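Local coordinates for iron transport multicopper oxidase FET3 (Saccharomyces cerevisiae, PDB 1ZPU), which oxidises ferrous to ferric iron at the expense of dioxygen, using four bound copper ions, so that the iron can enter the yeast cell through the permease FTR1, at residues 270-274 with 284-288. Residue numbers count along the deposited sequence, not the author numbering.
With NAG (2-acetamido-2-deoxy-beta-D-glucopyranose), chain L.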
loop_
_atom_site.group_PDB
_atom_site.type_symbol
_atom_site.label_atom_id
_atom_site.label_comp_id
_atom_site.label_asym_id
_atom_site.label_seq_id
_atom_site.Cartn_x
_atom_site.Cartn_y
_atom_site.Cartn_z
ATOM N N LEU A 270 1.468 7.260 22.617
ATOM C CA LEU A 270 0.425 6.827 21.702
ATOM C C LEU A 270 -0.040 7.966 20.812
ATOM O O LEU A 270 -0.435 7.747 19.646
ATOM C CB LEU A 270 -0.757 6.243 22.460
ATOM C CG LEU A 270 -0.601 4.881 23.123
ATOM C CD1 LEU A 270 -1.940 4.466 23.727
ATOM C CD2 LEU A 270 -0.061 3.831 22.142
ATOM N N ASN A 271 -0.002 9.182 21.345
ATOM C CA ASN A 271 -0.398 10.323 20.531
ATOM C C ASN A 271 0.651 11.413 20.443
ATOM O O ASN A 271 1.260 11.753 21.420
ATOM C CB ASN A 271 -1.830 10.824 20.844
ATOM C CG ASN A 271 -2.172 10.789 22.305
ATOM O OD1 ASN A 271 -1.533 11.458 23.093
ATOM N ND2 ASN A 271 -3.207 10.027 22.675
ATOM N N ALA A 272 0.875 11.921 19.242
ATOM C CA ALA A 272 1.969 12.842 18.961
ATOM C C ALA A 272 1.452 14.201 18.488
ATOM O O ALA A 272 0.507 14.275 17.701
ATOM C CB ALA A 272 2.876 12.256 17.938
ATOM N N THR A 273 2.074 15.273 18.981
ATOM C CA THR A 273 1.648 16.639 18.667
ATOM C C THR A 273 2.645 17.340 17.751
ATOM O O THR A 273 3.848 17.365 18.023
ATOM C CB THR A 273 1.498 17.536 19.940
ATOM O OG1 THR A 273 0.679 16.902 20.932
ATOM C CG2 THR A 273 0.928 18.887 19.589
ATOM N N SER A 274 2.125 17.920 16.676
ATOM C CA SER A 274 2.875 18.844 15.834
ATOM C C SER A 274 2.199 20.216 15.836
ATOM O O SER A 274 1.166 20.403 16.480
ATOM C CB SER A 274 3.004 18.318 14.416
ATOM O OG SER A 274 4.160 17.513 14.294
ATOM N N LEU A 284 3.911 27.521 21.719
ATOM C CA LEU A 284 3.763 26.280 20.970
ATOM C C LEU A 284 2.599 25.501 21.533
ATOM O O LEU A 284 2.473 25.384 22.749
ATOM C CB LEU A 284 5.029 25.449 21.093
ATOM C CG LEU A 284 6.244 26.121 20.463
ATOM C CD1 LEU A 284 7.512 25.315 20.791
ATOM C CD2 LEU A 284 6.038 26.325 18.934
ATOM N N PRO A 285 1.714 25.006 20.661
ATOM C CA PRO A 285 0.524 24.289 21.120
ATOM C C PRO A 285 0.830 23.040 21.939
ATOM O O PRO A 285 1.771 22.309 21.640
ATOM C CB PRO A 285 -0.196 23.915 19.821
ATOM C CG PRO A 285 0.805 24.118 18.722
ATOM C CD PRO A 285 1.751 25.158 19.199
ATOM N N THR A 286 0.038 22.839 22.989
ATOM C CA THR A 286 0.027 21.597 23.752
ATOM C C THR A 286 -0.815 20.554 23.008
ATOM O O THR A 286 -1.430 20.870 21.997
ATOM C CB THR A 286 -0.614 21.849 25.105
ATOM O OG1 THR A 286 -1.846 22.564 24.914
ATOM C CG2 THR A 286 0.321 22.674 25.983
ATOM N N GLN A 287 -0.855 19.319 23.509
ATOM C CA GLN A 287 -1.689 18.277 22.913
ATOM C C GLN A 287 -3.151 18.670 22.918
ATOM O O GLN A 287 -3.654 19.208 23.906
ATOM C CB GLN A 287 -1.563 16.976 23.673
ATOM C CG GLN A 287 -2.610 15.986 23.246
ATOM C CD GLN A 287 -2.515 14.658 23.944
ATOM O OE1 GLN A 287 -1.692 14.461 24.839
ATOM N NE2 GLN A 287 -3.382 13.726 23.541
ATOM N N ASN A 288 -3.830 18.410 21.811
ATOM C CA ASN A 288 -5.263 18.591 21.751
ATOM C C ASN A 288 -5.997 17.308 22.134
ATOM O O ASN A 288 -5.971 16.308 21.406
ATOM C CB ASN A 288 -5.690 19.067 20.361
ATOM C CG ASN A 288 -7.186 19.370 20.281
ATOM O OD1 ASN A 288 -7.896 18.816 19.441
ATOM N ND2 ASN A 288 -7.663 20.250 21.155
HETATM C C1 NAG L . -4.032 10.586 23.756
HETATM C C2 NAG L . -3.973 10.881 25.250
HETATM C C3 NAG L . -5.249 10.497 26.011
HETATM C C4 NAG L . -6.465 11.173 25.420
HETATM C C5 NAG L . -6.480 10.745 23.953
HETATM C C6 NAG L . -7.654 11.379 23.213
HETATM C C7 NAG L . -2.005 10.824 26.688
HETATM C C8 NAG L . -1.832 12.315 26.605
HETATM N N2 NAG L . -2.838 10.214 25.831
HETATM O O3 NAG L . -5.186 10.915 27.354
HETATM O O4 NAG L . -7.591 10.741 26.163
HETATM O O5 NAG L . -5.265 11.104 23.274
HETATM O O6 NAG L . -7.430 12.765 23.102
HETATM O O7 NAG L . -1.371 10.214 27.550
#
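Van der Waals contact carries most of this interface, which buries 216 Å² in total. Thr-273 sits at its middle: its CG2 lies 3.9 Å from Thr-286 O and 4.1 Å from Pro-285 O, while its OG1 comes within 3.4 Å of Gln-287 CA, where the backbones approach to 5.6 Å between the CA atoms of Thr-273 and Gln-287. The CA-to-CB bonds of Asn-271 and Thr-273 point toward 284-288, those of Ala-272 and Ser-274 away, as expected of an extended strand. That strand, 271-277, belongs to a five-stranded sheet of the second cupredoxin-like (plastocyanin-like) domain, pairing antiparallel with 250-256; residues 284-288, coil leading toward strand 316-326, double back across one face of it, where Gln-287 also touches Met-253. The polar end holds a glycosylation site: Asn-271 ND2 is bonded to NAG C1 at 1.5 Å, within an Asn-Ala-Thr sequon. The all-trans chi1 and chi2 of Gln-287 extend its amide along the strand, bringing NE2 3.0 Å from Asn-271 OD1; the sugar is additionally hydrogen-bonded to the backbone N of Val-290.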